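Local coordinates for protein EF0056 (Enterococcus faecalis, PDB 6ORI) that is of unknown function but, as an enterococcal surface protein with immunoglobulin-like N-terminal domains, probably contributes to biofilm formation, at residues E221-T234 / N293-L305. Sequence-based numbering, arbitrary orientation. Where two conformers were deposited one is given.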
loop_
_atom_site.group_PDB
_atom_site.type_symbol
_atom_site.label_atom_id
_atom_site.label_comp_id
_atom_site.label_asym_id
_atom_site.label_seq_id
_atom_site.Cartn_x
_atom_site.Cartn_y
_atom_site.Cartn_z
ATOM N N GLU A 221 -15.359 -4.025 1.749
ATOM C CA GLU A 221 -16.031 -4.838 0.744
ATOM C C GLU A 221 -17.464 -5.108 1.201
ATOM O O GLU A 221 -17.732 -5.302 2.396
ATOM C CB GLU A 221 -15.315 -6.178 0.476
ATOM C CG GLU A 221 -14.165 -6.151 -0.548
ATOM C CD GLU A 221 -14.610 -5.928 -2.000
ATOM O OE1 GLU A 221 -15.807 -5.619 -2.223
ATOM O OE2 GLU A 221 -13.757 -6.052 -2.910
ATOM N N GLU A 222 -18.366 -5.116 0.232
ATOM C CA GLU A 222 -19.785 -5.349 0.482
ATOM C C GLU A 222 -20.039 -6.723 1.096
ATOM O O GLU A 222 -19.262 -7.667 0.939
ATOM C CB GLU A 222 -20.579 -5.182 -0.833
ATOM C CG GLU A 222 -19.956 -5.895 -2.022
ATOM C CD GLU A 222 -20.655 -5.603 -3.341
ATOM O OE1 GLU A 222 -21.772 -5.042 -3.299
ATOM O OE2 GLU A 222 -20.077 -5.940 -4.411
ATOM N N ALA A 223 -21.149 -6.814 1.796
ATOM C CA ALA A 223 -21.613 -8.070 2.357
ATOM C C ALA A 223 -21.840 -9.131 1.283
ATOM O O ALA A 223 -22.248 -8.851 0.159
ATOM C CB ALA A 223 -22.899 -7.866 3.115
ATOM N N ASN A 224 -21.564 -10.364 1.659
ATOM C CA ASN A 224 -21.958 -11.541 0.916
ATOM C C ASN A 224 -21.419 -11.611 -0.496
ATOM O O ASN A 224 -22.109 -12.010 -1.445
ATOM C CB ASN A 224 -23.477 -11.687 0.961
ATOM C CG ASN A 224 -23.967 -11.988 2.346
ATOM O OD1 ASN A 224 -23.222 -12.524 3.161
ATOM N ND2 ASN A 224 -25.216 -11.679 2.614
ATOM N N ILE A 225 -20.148 -11.286 -0.608
ATOM C CA ILE A 225 -19.413 -11.616 -1.830
ATOM C C ILE A 225 -18.478 -12.750 -1.532
ATOM O O ILE A 225 -18.226 -13.061 -0.357
ATOM C CB ILE A 225 -18.684 -10.421 -2.479
ATOM C CG1 ILE A 225 -17.534 -9.905 -1.633
ATOM C CG2 ILE A 225 -19.684 -9.284 -2.734
ATOM C CD1 ILE A 225 -16.625 -8.959 -2.380
ATOM N N GLN A 226 -17.976 -13.394 -2.567
ATOM C CA GLN A 226 -17.220 -14.608 -2.354
ATOM C C GLN A 226 -16.074 -14.752 -3.318
ATOM O O GLN A 226 -15.979 -14.076 -4.353
ATOM C CB GLN A 226 -18.145 -15.795 -2.496
ATOM C CG GLN A 226 -18.666 -15.987 -3.885
ATOM C CD GLN A 226 -19.425 -17.277 -4.015
ATOM O OE1 GLN A 226 -19.027 -18.194 -4.749
ATOM N NE2 GLN A 226 -20.505 -17.374 -3.288
ATOM N N THR A 227 -15.180 -15.656 -2.983
ATOM C CA THR A 227 -14.200 -16.091 -3.950
ATOM C C THR A 227 -14.880 -16.953 -5.017
ATOM O O THR A 227 -15.953 -17.512 -4.769
ATOM C CB THR A 227 -13.065 -16.856 -3.267
ATOM O OG1 THR A 227 -13.592 -18.003 -2.608
ATOM C CG2 THR A 227 -12.382 -15.960 -2.230
ATOM N N LYS A 228 -14.240 -17.084 -6.169
ATOM C CA LYS A 228 -14.815 -17.857 -7.288
ATOM C C LYS A 228 -15.244 -19.240 -6.829
ATOM O O LYS A 228 -16.339 -19.701 -7.149
ATOM C CB LYS A 228 -13.834 -17.971 -8.453
ATOM C CG LYS A 228 -14.409 -18.728 -9.680
ATOM C CD LYS A 228 -13.647 -18.418 -10.964
ATOM C CE LYS A 228 -12.148 -18.708 -10.860
ATOM N NZ LYS A 228 -11.727 -19.882 -11.671
ATOM N N ASP A 229 -14.404 -19.890 -6.035
ATOM C CA ASP A 229 -14.705 -21.248 -5.572
ATOM C C ASP A 229 -15.657 -21.351 -4.367
ATOM O O ASP A 229 -15.996 -22.457 -3.933
ATOM C CB ASP A 229 -13.415 -22.045 -5.327
ATOM C CG ASP A 229 -12.553 -21.482 -4.210
ATOM O OD1 ASP A 229 -13.028 -20.653 -3.412
ATOM O OD2 ASP A 229 -11.382 -21.911 -4.118
ATOM N N GLY A 230 -16.103 -20.223 -3.826
ATOM C CA GLY A 230 -16.974 -20.233 -2.668
ATOM C C GLY A 230 -16.298 -20.380 -1.310
ATOM O O GLY A 230 -16.955 -20.232 -0.284
ATOM N N SER A 231 -14.985 -20.611 -1.311
ATOM C CA SER A 231 -14.271 -20.875 -0.053
ATOM C C SER A 231 -14.187 -19.657 0.869
ATOM O O SER A 231 -14.268 -19.775 2.093
ATOM C CB SER A 231 -12.866 -21.421 -0.338
ATOM O OG SER A 231 -12.001 -20.434 -0.916
ATOM N N GLY A 232 -14.031 -18.475 0.268
ATOM C CA GLY A 232 -13.867 -17.246 1.028
ATOM C C GLY A 232 -15.056 -16.317 0.864
ATOM O O GLY A 232 -15.727 -16.374 -0.172
ATOM N N SER A 233 -15.311 -15.471 1.853
ATOM C CA SER A 233 -16.482 -14.607 1.835
ATOM C C SER A 233 -16.358 -13.445 2.796
ATOM O O SER A 233 -15.545 -13.467 3.705
ATOM C CB SER A 233 -17.726 -15.421 2.174
ATOM O OG SER A 233 -17.453 -16.289 3.262
ATOM N N THR A 234 -17.194 -12.415 2.634
ATOM C CA THR A 234 -17.118 -11.225 3.494
ATOM C C THR A 234 -18.067 -11.123 4.693
ATOM O O THR A 234 -17.948 -10.227 5.537
ATOM C CB THR A 234 -17.372 -9.970 2.676
ATOM O OG1 THR A 234 -18.563 -10.111 1.891
ATOM C CG2 THR A 234 -16.200 -9.759 1.737
ATOM N N ASN A 293 -4.712 -9.330 -11.909
ATOM C CA ASN A 293 -6.057 -9.248 -11.352
ATOM C C ASN A 293 -6.005 -9.784 -9.939
ATOM O O ASN A 293 -5.687 -10.990 -9.710
ATOM C CB ASN A 293 -7.055 -10.058 -12.184
ATOM C CG ASN A 293 -8.490 -9.991 -11.636
ATOM O OD1 ASN A 293 -8.721 -10.214 -10.458
ATOM N ND2 ASN A 293 -9.450 -9.727 -12.510
ATOM N N VAL A 294 -6.311 -8.907 -8.992
ATOM C CA VAL A 294 -6.347 -9.278 -7.592
ATOM C C VAL A 294 -7.733 -8.962 -7.019
ATOM O O VAL A 294 -7.880 -8.648 -5.841
ATOM C CB VAL A 294 -5.199 -8.593 -6.789
ATOM C CG1 VAL A 294 -3.845 -9.106 -7.270
ATOM C CG2 VAL A 294 -5.267 -7.094 -6.899
ATOM N N ALA A 295 -8.771 -9.089 -7.837
ATOM C CA ALA A 295 -10.137 -8.934 -7.341
ATOM C C ALA A 295 -10.412 -9.950 -6.227
ATOM O O ALA A 295 -9.782 -10.996 -6.152
ATOM C CB ALA A 295 -11.124 -9.136 -8.461
ATOM N N PHE A 296 -11.382 -9.642 -5.391
ATOM C CA PHE A 296 -11.757 -10.545 -4.307
ATOM C C PHE A 296 -12.096 -11.931 -4.831
ATOM O O PHE A 296 -11.747 -12.950 -4.232
ATOM C CB PHE A 296 -12.957 -9.967 -3.551
ATOM C CG PHE A 296 -13.260 -10.680 -2.258
ATOM C CD1 PHE A 296 -12.665 -10.278 -1.080
ATOM C CD2 PHE A 296 -14.145 -11.730 -2.219
ATOM C CE1 PHE A 296 -12.936 -10.905 0.118
ATOM C CE2 PHE A 296 -14.424 -12.377 -1.008
ATOM C CZ PHE A 296 -13.818 -11.960 0.147
ATOM N N GLU A 297 -12.823 -12.008 -5.939
ATOM C CA GLU A 297 -13.264 -13.311 -6.435
ATOM C C GLU A 297 -12.092 -14.225 -6.777
ATOM O O GLU A 297 -12.239 -15.444 -6.771
ATOM C CB GLU A 297 -14.173 -13.166 -7.658
ATOM C CG GLU A 297 -13.488 -12.591 -8.875
ATOM C CD GLU A 297 -14.334 -12.739 -10.104
ATOM O OE1 GLU A 297 -14.417 -13.864 -10.647
ATOM O OE2 GLU A 297 -14.931 -11.732 -10.509
ATOM N N SER A 298 -10.935 -13.630 -7.050
ATOM C CA SER A 298 -9.773 -14.364 -7.549
ATOM C C SER A 298 -9.050 -15.142 -6.440
ATOM O O SER A 298 -8.319 -16.096 -6.712
ATOM C CB SER A 298 -8.794 -13.399 -8.222
ATOM O OG SER A 298 -9.414 -12.691 -9.289
ATOM N N GLY A 299 -9.243 -14.730 -5.199
ATOM C CA GLY A 299 -8.537 -15.334 -4.083
ATOM C C GLY A 299 -9.088 -16.695 -3.746
ATOM O O GLY A 299 -10.074 -17.149 -4.316
ATOM N N LYS A 300 -8.427 -17.355 -2.797
ATOM C CA LYS A 300 -8.878 -18.631 -2.255
ATOM C C LYS A 300 -8.641 -18.593 -0.752
ATOM O O LYS A 300 -7.571 -18.172 -0.309
ATOM C CB LYS A 300 -8.082 -19.774 -2.896
ATOM C CG LYS A 300 -8.223 -21.131 -2.264
ATOM C CD LYS A 300 -6.859 -21.802 -2.119
ATOM C CE LYS A 300 -6.186 -22.034 -3.466
ATOM N NZ LYS A 300 -4.762 -22.424 -3.304
ATOM N N LYS A 301 -9.608 -19.028 0.049
ATOM C CA LYS A 301 -9.412 -19.045 1.496
ATOM C C LYS A 301 -8.472 -20.171 1.880
ATOM O O LYS A 301 -8.661 -21.313 1.446
ATOM C CB LYS A 301 -10.733 -19.203 2.244
ATOM C CG LYS A 301 -10.552 -19.220 3.744
ATOM C CD LYS A 301 -11.902 -19.318 4.444
ATOM C CE LYS A 301 -11.755 -19.414 5.928
ATOM N NZ LYS A 301 -11.864 -20.834 6.314
ATOM N N VAL A 302 -7.442 -19.839 2.653
ATOM C CA VAL A 302 -6.464 -20.818 3.078
ATOM C C VAL A 302 -6.413 -21.018 4.583
ATOM O O VAL A 302 -5.838 -22.013 5.030
ATOM C CB VAL A 302 -5.065 -20.490 2.545
ATOM C CG1 VAL A 302 -5.038 -20.624 1.030
ATOM C CG2 VAL A 302 -4.589 -19.112 2.989
ATOM N N ALA A 303 -6.992 -20.124 5.367
ATOM C CA ALA A 303 -7.017 -20.307 6.822
ATOM C C ALA A 303 -8.025 -19.451 7.516
ATOM O O ALA A 303 -8.360 -18.361 7.047
ATOM C CB ALA A 303 -5.656 -20.014 7.418
ATOM N N ASP A 304 -8.498 -19.946 8.649
ATOM C CA ASP A 304 -9.166 -19.151 9.672
ATOM C C ASP A 304 -8.088 -18.610 10.588
ATOM O O ASP A 304 -7.233 -19.374 11.031
ATOM C CB ASP A 304 -10.098 -20.039 10.492
ATOM C CG ASP A 304 -11.252 -20.577 9.687
ATOM O OD1 ASP A 304 -11.957 -19.774 9.031
ATOM O OD2 ASP A 304 -11.452 -21.810 9.719
ATOM N N LEU A 305 -8.131 -17.317 10.878
ATOM C CA LEU A 305 -7.143 -16.634 11.715
ATOM C C LEU A 305 -7.722 -16.166 13.030
ATOM O O LEU A 305 -8.945 -15.964 13.156
ATOM C CB LEU A 305 -6.611 -15.411 10.975
ATOM C CG LEU A 305 -5.907 -15.711 9.655
ATOM C CD1 LEU A 305 -5.440 -14.392 9.035
ATOM C CD2 LEU A 305 -4.738 -16.667 9.802
HETATM O O HOH W 1 -13.213 -7.347 -5.870
HETATM O O HOH W 2 -11.585 -19.000 -5.893
#
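Glu221, whose carboxylate is salt-bridged to Lys219, lies beside the start of the Phe296 side chain, and a water taking a hydrogen bond from Phe296 N donates one to Glu221 OE2. Ile225 covers one face of the Phe296 ring: its CD1 makes a CH-pi contact 4.1 Å from the ring centroid. With CG anti to the backbone N (chi1 -169°), Phe296 reaches under the 221-234 loop, where the backbone of Gln226 meets the ring edge. Thr227 CB packs 3.2 Å from Gly299 O. Over the 3-10 segment 296-298, Lys228 N donates to a lone pair of Glu297 O at 2.7 Å. A second water joins Asp229 N to Gly299 O. Three donors converge on Asp229 OD1, Ser231 N in an Asx turn and the hydroxyls of Thr227 and Ser231, tying the type I turn 227-230 to the residue after it. The bond to Asp229 OD1 orients the Ser231 hydroxyl, whose OG accepts a hydrogen bond from Lys301 N at 2.9 Å, nearly straight (164°). Lys301 CD runs past Ser231 O before NZ forms a salt bridge with Asp304 OD1. Beyond Gly232, Thr234 CG2 touches Phe296 CZ at 3.6 Å, and Ile241, His283 and Val345 of the sheet also meet this phenylalanine. The hairpin loop joining strands 211-221 and 239-248 thus folds across one face of the five-stranded antiparallel sheet to the opposite edge strand, 300-304, with Phe296 packed between loop and sheet, in a beta-rich, immunoglobulin-like domain.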